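Putative glycosyl hydrolase (Bacteroides thetaiotaomicron VPI-5482, PDB 3K11) is probably a hydrolase of glycosidic substrates, although its exact substrate and reaction are not established. Local coordinates at residues 23-27 / 355-359; 42-48 / 75-79; 48-54 / 68-73; 347-352 / 426-430. All blocks are in the same frame, centred on the assembly; numbering follows the deposited sequence.

Contact 1: residues 23-27 / 355-359. With EDO (1,2-ethanediol), chain C; EDO (1,2-ethanediol), chain S.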
# COMPACT_ATOMS: atom_id res chain seq x y z
N THR A 23 -19.90 7.41 12.52
CA THR A 23 -21.27 7.32 12.01
C THR A 23 -21.23 6.95 10.52
O THR A 23 -20.23 7.18 9.84
CB THR A 23 -22.04 8.63 12.22
OG1 THR A 23 -21.31 9.70 11.65
CG2 THR A 23 -22.28 8.90 13.72
N TYR A 24 -22.31 6.33 10.04
CA TYR A 24 -22.43 5.90 8.65
C TYR A 24 -23.90 6.03 8.25
O TYR A 24 -24.77 5.94 9.08
CB TYR A 24 -22.00 4.42 8.48
CG TYR A 24 -22.02 3.98 7.03
CD1 TYR A 24 -20.93 4.22 6.19
CD2 TYR A 24 -23.16 3.42 6.47
CE1 TYR A 24 -21.00 3.89 4.85
CE2 TYR A 24 -23.22 3.05 5.12
CZ TYR A 24 -22.14 3.32 4.32
OH TYR A 24 -22.18 3.00 3.00
N GLY A 25 -24.16 6.31 6.98
CA GLY A 25 -25.52 6.20 6.47
C GLY A 25 -26.18 7.54 6.24
O GLY A 25 -25.56 8.51 5.80
N ASP A 26 -27.46 7.56 6.56
CA ASP A 26 -28.28 8.74 6.35
C ASP A 26 -27.69 9.98 7.00
O ASP A 26 -27.10 9.91 8.09
CB ASP A 26 -29.67 8.53 6.95
CG ASP A 26 -30.52 7.49 6.19
OD1 ASP A 26 -30.29 7.23 5.00
OD2 ASP A 26 -31.45 6.95 6.82
N LEU A 27 -27.88 11.11 6.32
CA LEU A 27 -27.44 12.40 6.75
C LEU A 27 -28.54 13.38 6.29
O LEU A 27 -28.95 13.32 5.13
CB LEU A 27 -26.13 12.68 6.05
CG LEU A 27 -25.39 13.96 6.34
CD1 LEU A 27 -25.05 13.98 7.84
CD2 LEU A 27 -24.12 14.05 5.40
N GLN A 355 -20.25 11.92 1.32
CA GLN A 355 -21.11 11.70 2.47
C GLN A 355 -20.37 11.03 3.64
O GLN A 355 -20.50 11.44 4.79
CB GLN A 355 -22.32 10.88 2.03
CG GLN A 355 -23.39 10.68 3.13
CD GLN A 355 -24.80 10.77 2.65
OE1 GLN A 355 -25.10 11.44 1.66
NE2 GLN A 355 -25.71 10.17 3.39
N LEU A 356 -19.60 9.99 3.34
CA LEU A 356 -18.81 9.28 4.34
C LEU A 356 -17.77 10.22 4.91
O LEU A 356 -17.49 10.24 6.13
CB LEU A 356 -18.12 8.07 3.72
CG LEU A 356 -17.14 7.34 4.64
CD1 LEU A 356 -17.85 6.80 5.92
CD2 LEU A 356 -16.37 6.24 3.91
N GLY A 357 -17.12 10.98 4.03
CA GLY A 357 -16.15 11.96 4.52
C GLY A 357 -16.75 12.97 5.47
O GLY A 357 -16.08 13.37 6.44
N TRP A 358 -17.99 13.42 5.20
CA TRP A 358 -18.69 14.31 6.11
C TRP A 358 -18.97 13.63 7.46
O TRP A 358 -18.76 14.24 8.51
CB TRP A 358 -20.00 14.92 5.51
CG TRP A 358 -20.60 15.85 6.57
CD1 TRP A 358 -21.57 15.53 7.42
CD2 TRP A 358 -20.06 17.10 7.01
NE1 TRP A 358 -21.78 16.54 8.30
CE2 TRP A 358 -20.84 17.50 8.11
CE3 TRP A 358 -19.00 17.90 6.60
CZ2 TRP A 358 -20.65 18.72 8.76
CZ3 TRP A 358 -18.78 19.10 7.26
CH2 TRP A 358 -19.58 19.49 8.35
N HIS A 359 -19.43 12.39 7.45
CA HIS A 359 -19.64 11.66 8.71
C HIS A 359 -18.35 11.65 9.54
O HIS A 359 -18.37 11.87 10.76
CB HIS A 359 -20.09 10.23 8.46
CG HIS A 359 -21.54 10.08 8.13
ND1 HIS A 359 -22.55 10.50 8.98
CD2 HIS A 359 -22.16 9.55 7.05
CE1 HIS A 359 -23.72 10.23 8.43
NE2 HIS A 359 -23.51 9.63 7.27
C1 EDO C . -17.79 5.01 9.69
O1 EDO C . -17.66 6.31 10.29
C2 EDO C . -16.50 4.26 9.84
O2 EDO C . -16.19 3.93 11.22
C1 EDO S . -26.21 2.46 8.75
O1 EDO S . -26.00 1.03 8.64
C2 EDO S . -26.37 2.94 10.20
O2 EDO S . -25.12 3.01 10.92
O HOH W 1 -18.26 9.88 12.77
O HOH W 2 -20.54 12.02 12.49
O HOH W 3 -28.61 10.80 3.36
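Segment 23-27 has no regular secondary structure and passes along a turn and a half of helix 347-362 in the opposite chain sense: Thr-23 CA lies 5.7 Å from His-359 CA, and Leu-27 CA lies 7.7 Å from Gln-355 CA. At its centre Gly-25 adopts phi/psi of 106/-141°, where a beta carbon would jam against the preceding carbonyl oxygen. Its own carbonyl receives two hydrogen bonds from the helix, Gln-355 NE2 to Gly-25 O (2.9 Å, 160°) and His-359 NE2 to Gly-25 O (2.8 Å, 169°), so one turn grips a single acceptor. The His-359 donor places its proton on NE2, and the backbone of Thr-23 and Tyr-24 covers one face of that ring. Water 1 joins Thr-23 N (3.0 Å) to His-359 O (2.8 Å); water 3 joins Leu-27 N (3.1 Å) to Gln-355 NE2 (3.0 Å). Apolar contact is made by Leu-27 CD2 with Trp-358 CD1 (3.6 Å) and Tyr-24 CD1 with Leu-356 CD1 (4.0 Å). Gln-355 OE1 bonds to Tyr-428, while Tyr-24 OH reaches Val-426 N and Asp-383 of the second subunit. Leu-27 and Trp-358 both also touch Val-32 and Met-410. An N-terminal segment is thus laid along a helix of what is, by family, an (alpha/alpha)6-type six-hairpin fold.

Contact 2: residues 42-48 / 75-79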
# COMPACT_ATOMS: atom_id res chain seq x y z
N TYR A 42 -18.72 28.86 17.96
CA TYR A 42 -17.44 28.83 18.62
C TYR A 42 -16.45 29.84 18.04
O TYR A 42 -15.87 30.61 18.77
CB TYR A 42 -16.86 27.41 18.54
CG TYR A 42 -15.46 27.33 19.10
CD1 TYR A 42 -15.21 27.56 20.44
CD2 TYR A 42 -14.40 27.00 18.30
CE1 TYR A 42 -13.91 27.50 20.94
CE2 TYR A 42 -13.11 26.95 18.79
CZ TYR A 42 -12.88 27.18 20.11
OH TYR A 42 -11.56 27.10 20.55
N ILE A 43 -16.29 29.84 16.73
CA ILE A 43 -15.27 30.71 16.14
C ILE A 43 -15.67 32.18 16.25
O ILE A 43 -14.81 33.04 16.28
CB ILE A 43 -14.93 30.35 14.68
CG1 ILE A 43 -16.14 30.52 13.75
CG2 ILE A 43 -14.34 28.92 14.63
CD1 ILE A 43 -15.81 31.21 12.47
N ASP A 44 -16.97 32.43 16.29
CA ASP A 44 -17.48 33.80 16.39
C ASP A 44 -16.91 34.47 17.67
O ASP A 44 -16.32 35.60 17.61
CB ASP A 44 -19.00 33.75 16.42
CG ASP A 44 -19.66 35.12 16.31
OD1 ASP A 44 -19.03 36.08 15.79
OD2 ASP A 44 -20.82 35.20 16.72
N LYS A 45 -17.05 33.75 18.79
CA LYS A 45 -16.55 34.24 20.11
C LYS A 45 -15.02 34.21 20.26
O LYS A 45 -14.49 34.87 21.14
CB LYS A 45 -17.26 33.61 21.34
CG LYS A 45 -17.58 32.09 21.38
CD LYS A 45 -16.37 31.16 21.58
CE LYS A 45 -15.81 31.24 22.96
NZ LYS A 45 -14.74 30.31 23.42
N GLU A 46 -14.34 33.47 19.41
CA GLU A 46 -12.88 33.39 19.42
C GLU A 46 -12.15 34.23 18.39
O GLU A 46 -10.93 34.06 18.18
CB GLU A 46 -12.48 31.93 19.23
CG GLU A 46 -12.81 31.07 20.43
CD GLU A 46 -11.99 31.48 21.66
OE1 GLU A 46 -11.03 32.29 21.55
OE2 GLU A 46 -12.32 31.00 22.73
N THR A 47 -12.89 35.07 17.68
CA THR A 47 -12.32 35.97 16.69
C THR A 47 -12.84 37.39 16.90
O THR A 47 -13.44 37.98 16.00
CB THR A 47 -12.60 35.46 15.26
OG1 THR A 47 -14.00 35.19 15.07
CG2 THR A 47 -11.74 34.17 14.99
N PRO A 48 -12.55 37.97 18.07
CA PRO A 48 -13.08 39.30 18.39
C PRO A 48 -12.59 40.38 17.43
O PRO A 48 -11.45 40.43 17.09
CB PRO A 48 -12.57 39.55 19.81
CG PRO A 48 -11.34 38.70 19.96
CD PRO A 48 -11.68 37.46 19.16
N GLY A 75 -8.04 36.51 20.24
CA GLY A 75 -8.91 35.35 20.48
C GLY A 75 -8.10 34.12 20.09
O GLY A 75 -6.90 34.23 19.90
N ALA A 76 -8.72 32.96 19.96
CA ALA A 76 -7.97 31.75 19.62
C ALA A 76 -7.45 31.77 18.21
O ALA A 76 -6.45 31.13 17.93
CB ALA A 76 -8.83 30.46 19.86
N PHE A 77 -8.11 32.50 17.30
CA PHE A 77 -7.71 32.49 15.90
C PHE A 77 -7.49 33.89 15.35
O PHE A 77 -8.27 34.80 15.67
CB PHE A 77 -8.80 31.83 15.09
CG PHE A 77 -9.18 30.49 15.62
CD1 PHE A 77 -8.27 29.43 15.52
CD2 PHE A 77 -10.38 30.31 16.31
CE1 PHE A 77 -8.58 28.21 16.08
CE2 PHE A 77 -10.70 29.08 16.83
CZ PHE A 77 -9.78 28.01 16.71
N ARG A 78 -6.45 34.05 14.51
CA ARG A 78 -6.09 35.35 13.90
C ARG A 78 -7.08 35.67 12.81
O ARG A 78 -7.51 34.77 12.07
CB ARG A 78 -4.65 35.28 13.34
CG ARG A 78 -3.56 35.19 14.40
CD ARG A 78 -2.19 34.68 13.89
NE ARG A 78 -2.27 33.25 13.52
CZ ARG A 78 -1.89 32.70 12.35
NH1 ARG A 78 -1.30 33.42 11.39
NH2 ARG A 78 -2.08 31.40 12.16
N LEU A 79 -7.49 36.93 12.73
CA LEU A 79 -8.47 37.37 11.73
C LEU A 79 -8.01 37.41 10.28
O LEU A 79 -8.84 37.36 9.38
CB LEU A 79 -8.99 38.78 12.08
CG LEU A 79 -9.93 38.96 13.27
CD1 LEU A 79 -10.26 40.47 13.55
CD2 LEU A 79 -11.24 38.25 13.00
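Polar contacts centre on Glu-46, whose CA comes within 4.6 Å of Gly-75 CA. Its carboxylate accepts a hydrogen bond from the backbone, Ala-76 N to Glu-46 OE1 (2.9 Å, 138°), and its carbonyl accepts a weak one, Phe-77 N to Glu-46 O (3.3 Å, 170°). A CA-H...O contact from Gly-75 CA to Glu-46 O (3.3 Å) adds to this. The close fit depends on glycine, since a beta carbon on Gly-75 would sit 2.2 Å from Glu-46 O. Within segment 42-48, in the conformer given, Lys-45 NZ forms a salt bridge with Glu-46 OE2 (2.6 Å), and Thr-47 OG1 donates to Ile-43 O (2.6 Å), tying the loop back to the helix.

Apolar contacts gather round Phe-77: Tyr-42 CE2 meets Phe-77 CE2 at 3.8 Å, and Thr-47 CG2 meets Phe-77 CB at 3.8 Å. Leu-79 CD2 packs on Thr-47 CB (3.8 Å). Phe-77 also stacks on Trp-84, and Tyr-42 OH bonds to Gln-370. In the assembly, Gly-75 O is bonded to Ser-9 of the third subunit. The contact is a helix-to-loop junction, in which the last turn of helix 29-45 meets the loop leading into helix 82-98 of the helical domain.

Contact 3: residues 48-54 / 68-73. With EDO (1,2-ethanediol), chain Q.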
# COMPACT_ATOMS: atom_id res chain seq x y z
N PRO A 48 -12.55 37.97 18.07
CA PRO A 48 -13.08 39.30 18.39
C PRO A 48 -12.59 40.38 17.43
O PRO A 48 -11.45 40.43 17.09
CB PRO A 48 -12.57 39.55 19.81
CG PRO A 48 -11.34 38.70 19.96
CD PRO A 48 -11.68 37.46 19.16
N ALA A 49 -13.50 41.25 17.03
CA ALA A 49 -13.15 42.35 16.14
C ALA A 49 -13.04 43.62 16.96
O ALA A 49 -13.91 44.48 16.89
CB ALA A 49 -14.22 42.48 15.02
N ARG A 50 -11.99 43.73 17.77
CA ARG A 50 -11.77 44.92 18.59
C ARG A 50 -10.31 45.20 18.70
O ARG A 50 -9.48 44.29 18.56
CB ARG A 50 -12.22 44.72 20.05
CG ARG A 50 -13.50 44.02 20.24
CD ARG A 50 -13.94 44.03 21.69
NE ARG A 50 -15.31 43.54 21.74
CZ ARG A 50 -15.65 42.27 21.80
NH1 ARG A 50 -14.74 41.31 21.89
NH2 ARG A 50 -16.93 41.95 21.85
N VAL A 51 -10.01 46.46 19.00
CA VAL A 51 -8.66 46.92 19.32
C VAL A 51 -8.59 47.08 20.84
O VAL A 51 -9.49 47.64 21.46
CB VAL A 51 -8.32 48.25 18.61
CG1 VAL A 51 -6.95 48.78 19.01
CG2 VAL A 51 -8.40 48.03 17.07
N VAL A 52 -7.51 46.57 21.44
CA VAL A 52 -7.32 46.71 22.88
C VAL A 52 -5.89 47.14 23.17
O VAL A 52 -5.00 47.01 22.34
CB VAL A 52 -7.57 45.37 23.62
CG1 VAL A 52 -8.99 44.83 23.34
CG2 VAL A 52 -6.53 44.33 23.20
N ASP A 53 -5.69 47.64 24.38
CA ASP A 53 -4.36 47.91 24.90
C ASP A 53 -3.69 46.57 25.19
O ASP A 53 -4.26 45.70 25.88
CB ASP A 53 -4.47 48.71 26.17
CG ASP A 53 -3.11 49.02 26.78
OD1 ASP A 53 -2.45 48.10 27.31
OD2 ASP A 53 -2.73 50.18 26.72
N LYS A 54 -2.50 46.38 24.64
CA LYS A 54 -1.82 45.12 24.73
C LYS A 54 -1.40 44.74 26.14
O LYS A 54 -1.18 43.57 26.41
CB LYS A 54 -0.61 45.08 23.81
CG LYS A 54 0.49 45.99 24.21
CD LYS A 54 1.53 46.07 23.11
CE LYS A 54 2.70 46.97 23.51
NZ LYS A 54 3.62 47.30 22.34
N ASP A 68 1.49 52.66 19.88
CA ASP A 68 2.03 51.30 19.72
C ASP A 68 1.57 50.32 20.83
O ASP A 68 1.98 49.17 20.84
CB ASP A 68 3.57 51.30 19.53
CG ASP A 68 4.33 51.88 20.72
OD1 ASP A 68 3.83 51.81 21.87
OD2 ASP A 68 5.45 52.41 20.51
N GLU A 69 0.73 50.77 21.74
CA GLU A 69 0.11 49.89 22.74
C GLU A 69 -1.07 49.13 22.14
O GLU A 69 -1.49 48.14 22.71
CB GLU A 69 -0.38 50.69 23.97
CG GLU A 69 -1.67 51.56 23.80
CD GLU A 69 -1.50 52.78 22.90
OE1 GLU A 69 -0.33 53.21 22.74
OE2 GLU A 69 -2.54 53.29 22.37
N ALA A 70 -1.63 49.62 21.03
CA ALA A 70 -2.86 49.04 20.46
C ALA A 70 -2.57 47.75 19.70
O ALA A 70 -1.54 47.66 18.98
CB ALA A 70 -3.54 50.05 19.53
N GLN A 71 -3.45 46.74 19.87
CA GLN A 71 -3.37 45.54 19.09
C GLN A 71 -4.79 45.01 18.88
O GLN A 71 -5.70 45.34 19.64
CB GLN A 71 -2.53 44.49 19.78
CG GLN A 71 -3.12 44.01 21.09
CD GLN A 71 -2.38 42.86 21.71
OE1 GLN A 71 -1.24 42.55 21.34
NE2 GLN A 71 -3.03 42.19 22.66
N LEU A 72 -4.95 44.15 17.91
CA LEU A 72 -6.21 43.43 17.76
C LEU A 72 -6.33 42.50 18.98
O LEU A 72 -5.35 41.86 19.37
CB LEU A 72 -6.21 42.63 16.47
CG LEU A 72 -6.02 43.40 15.15
CD1 LEU A 72 -6.13 42.47 13.99
CD2 LEU A 72 -7.06 44.55 15.08
N GLU A 73 -7.50 42.45 19.57
CA GLU A 73 -7.74 41.56 20.71
C GLU A 73 -7.42 40.12 20.31
O GLU A 73 -7.87 39.65 19.24
CB GLU A 73 -9.20 41.67 21.18
CG GLU A 73 -9.47 40.77 22.37
CD GLU A 73 -10.85 40.86 22.89
OE1 GLU A 73 -11.70 41.50 22.25
OE2 GLU A 73 -11.10 40.23 23.94
C1 EDO Q . 3.47 46.06 19.34
O1 EDO Q . 2.87 47.33 19.05
C2 EDO Q . 4.96 46.24 19.55
O2 EDO Q . 5.59 46.25 18.28
O HOH W 4 -8.71 39.44 16.76
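This is an antiparallel strand pairing in the small three-stranded sheet inserted between helices 29-45 and 82-98. Strand 51-53 is its middle strand and 70-72 an outer one; the axes of the two approach to 4.5 Å with their directions 134° apart, a marked twist. Val-52 and Gln-71 form the hydrogen-bonded pair, with Val-52 N to Gln-71 O at 2.8 Å and Gln-71 N to Val-52 O at 2.9 Å. Non-hydrogen-bonded pairs flank it: Val-51 with Leu-72, and Asp-53 with Ala-70 (CA-CA 4.5 and 4.8 Å). The pattern extends past both strands through Glu-73 N to Arg-50 O (2.9 Å) and Lys-54 N to Glu-69 O (2.8 Å).

Side chains reinforce both ends. A salt bridge joins Arg-50 NH1 to Glu-73 OE1 (3.1 Å), and Lys-54 NZ donates to Asp-68 O (2.9 Å), which also accepts from a 1,2-ethanediol, probably a crystallisation additive. Val-52 and Gln-71 project on one face, where Val-52 CG2 lies 4.0 Å from Gln-71 CG; Asp-53 and Ala-70 share the other. Val-51 CG1 touches Ala-70 CB at 3.7 Å.

Beyond the pairing, Val-51 is backbone-bonded to Ile-60 of strand 59-60. Leu-72 packs on Phe-113 of helix 101-128 and on Gln-134 and Leu-135 of helix 133-139, so the sheet rests against these helices.

Contact 4: residues 347-352 / 426-430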
# COMPACT_ATOMS: atom_id res chain seq x y z
N ALA A 347 -22.37 11.88 -9.65
CA ALA A 347 -23.00 11.79 -8.33
C ALA A 347 -23.05 10.37 -7.79
O ALA A 347 -22.90 10.17 -6.59
CB ALA A 347 -24.40 12.42 -8.37
N ILE A 348 -23.35 9.39 -8.66
CA ILE A 348 -23.48 8.01 -8.19
C ILE A 348 -22.10 7.55 -7.67
O ILE A 348 -21.96 6.93 -6.57
CB ILE A 348 -23.97 7.05 -9.31
CG1 ILE A 348 -25.44 7.31 -9.68
CG2 ILE A 348 -23.80 5.60 -8.85
CD1 ILE A 348 -25.94 6.63 -10.98
N ALA A 349 -21.06 7.89 -8.41
CA ALA A 349 -19.72 7.47 -8.04
C ALA A 349 -19.16 8.17 -6.81
O ALA A 349 -18.49 7.54 -6.00
CB ALA A 349 -18.74 7.63 -9.24
N TYR A 350 -19.40 9.48 -6.68
CA TYR A 350 -18.75 10.26 -5.66
C TYR A 350 -19.60 10.74 -4.50
O TYR A 350 -19.06 11.14 -3.49
CB TYR A 350 -17.96 11.42 -6.31
CG TYR A 350 -16.85 10.90 -7.20
CD1 TYR A 350 -15.79 10.17 -6.67
CD2 TYR A 350 -16.90 11.07 -8.60
CE1 TYR A 350 -14.81 9.68 -7.48
CE2 TYR A 350 -15.89 10.54 -9.43
CZ TYR A 350 -14.85 9.86 -8.85
OH TYR A 350 -13.80 9.35 -9.64
N GLY A 351 -20.93 10.76 -4.64
CA GLY A 351 -21.75 11.22 -3.54
C GLY A 351 -21.48 10.48 -2.24
O GLY A 351 -21.35 11.10 -1.20
N PRO A 352 -21.39 9.15 -2.30
CA PRO A 352 -21.12 8.39 -1.08
C PRO A 352 -19.74 8.62 -0.46
O PRO A 352 -19.59 8.49 0.77
CB PRO A 352 -21.30 6.95 -1.53
CG PRO A 352 -22.25 7.04 -2.66
CD PRO A 352 -21.74 8.25 -3.42
N VAL A 426 -24.85 3.61 1.34
CA VAL A 426 -25.33 4.90 0.86
C VAL A 426 -25.28 4.90 -0.66
O VAL A 426 -24.24 4.59 -1.24
CB VAL A 426 -24.45 6.03 1.40
CG1 VAL A 426 -24.79 7.36 0.72
CG2 VAL A 426 -24.57 6.13 2.94
N GLN A 427 -26.42 5.19 -1.31
CA GLN A 427 -26.48 5.35 -2.75
C GLN A 427 -27.09 6.67 -3.12
O GLN A 427 -28.03 7.12 -2.49
CB GLN A 427 -27.24 4.20 -3.40
CG GLN A 427 -26.50 2.86 -3.33
CD GLN A 427 -25.33 2.75 -4.32
OE1 GLN A 427 -25.27 3.50 -5.29
NE2 GLN A 427 -24.46 1.74 -4.14
N TYR A 428 -26.53 7.31 -4.15
CA TYR A 428 -27.04 8.59 -4.63
C TYR A 428 -28.01 8.43 -5.78
O TYR A 428 -27.68 7.78 -6.77
CB TYR A 428 -25.88 9.54 -5.00
CG TYR A 428 -25.50 10.42 -3.84
CD1 TYR A 428 -25.06 9.88 -2.63
CD2 TYR A 428 -25.62 11.80 -3.91
CE1 TYR A 428 -24.78 10.69 -1.54
CE2 TYR A 428 -25.33 12.61 -2.83
CZ TYR A 428 -24.92 12.05 -1.61
OH TYR A 428 -24.61 12.86 -0.50
N TYR A 429 -29.17 9.07 -5.66
CA TYR A 429 -30.21 9.01 -6.69
C TYR A 429 -30.55 10.44 -7.11
O TYR A 429 -30.64 11.32 -6.30
CB TYR A 429 -31.47 8.28 -6.17
CG TYR A 429 -31.14 6.85 -5.83
CD1 TYR A 429 -31.04 5.88 -6.83
CD2 TYR A 429 -30.87 6.46 -4.53
CE1 TYR A 429 -30.68 4.59 -6.54
CE2 TYR A 429 -30.51 5.16 -4.24
CZ TYR A 429 -30.39 4.23 -5.25
OH TYR A 429 -30.01 2.93 -4.96
N GLN A 430 -30.74 10.66 -8.40
CA GLN A 430 -30.98 12.00 -8.89
C GLN A 430 -32.48 12.34 -8.83
O GLN A 430 -32.83 13.50 -8.76
CB GLN A 430 -30.33 12.17 -10.26
CG GLN A 430 -28.73 12.11 -10.13
CD GLN A 430 -28.14 10.70 -9.77
OE1 GLN A 430 -28.39 9.74 -10.48
NE2 GLN A 430 -27.36 10.59 -8.66
O HOH W 5 -24.17 6.03 -5.33
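Tyr-428 loses the most surface here (89 Å²), followed by Pro-352 (58 Å²) and Ile-348 (56 Å²). The Tyr-428 ring lies flat against the helix at Gly-351: Gly-351 CA stands 3.5 Å from the ring centroid and only 6° off its normal, a CH-pi contact. A beta carbon on Gly-351 would come within 2.4 Å of Tyr-428 CG, so the bare backbone is what lets the ring approach. Beyond this face, Tyr-428 OH bonds to Gln-355 one turn further along the helix, and the ring packs on Met-410, Leu-413 and Leu-414 of helix 400-416.

Pro-352 continues the apolar surface, with Pro-352 CD 3.8 Å from Tyr-428 CD1 and Pro-352 CB 4.2 Å from Val-426 CG1. The helix is kinked here, where the proline nitrogen has no bond to the preceding turn. Ile-348, whose CA is 5.1 Å from Tyr-428 CA, places CG1 3.7 Å from Tyr-428 O. Its carbonyl is met by water 5, which donates to Ile-348 O (2.7 Å) and Gln-427 OE1 (2.8 Å) and accepts from Tyr-428 N (2.9 Å). Gln-427 OE1 and Tyr-428 O each also bond to Gln-195 of the second subunit.

No direct hydrogen bond links the two segments: close apolar fit and CH-pi contact join them, with water 5 bridging Ile-348 O to Tyr-428 N and Gln-427 OE1 of the other segment.

In the fold
The four contacts form two pairs. Contacts 1 and 4 both use helix 347-362, with centres about 12 Å apart, and touch directly: Gln-355 OE1 lies 2.6 Å from Tyr-428 OH, and Gly-25 CA lies 3.6 Å from Val-426 CG2. They thereby bring segments near both chain termini onto one helix, on a side that meets the second subunit. Contacts 2 and 3 share Pro-48, have centres about 13 Å apart, and lead from helix 29-45 into the small sheet; contact 2 also touches the third subunit. Contacts 3 and 4 are furthest apart, about 48 Å between centres, on opposite sides of the chain's centre. The bound 1,2-ethanediol molecules probably come from crystallisation and mark no identified active site.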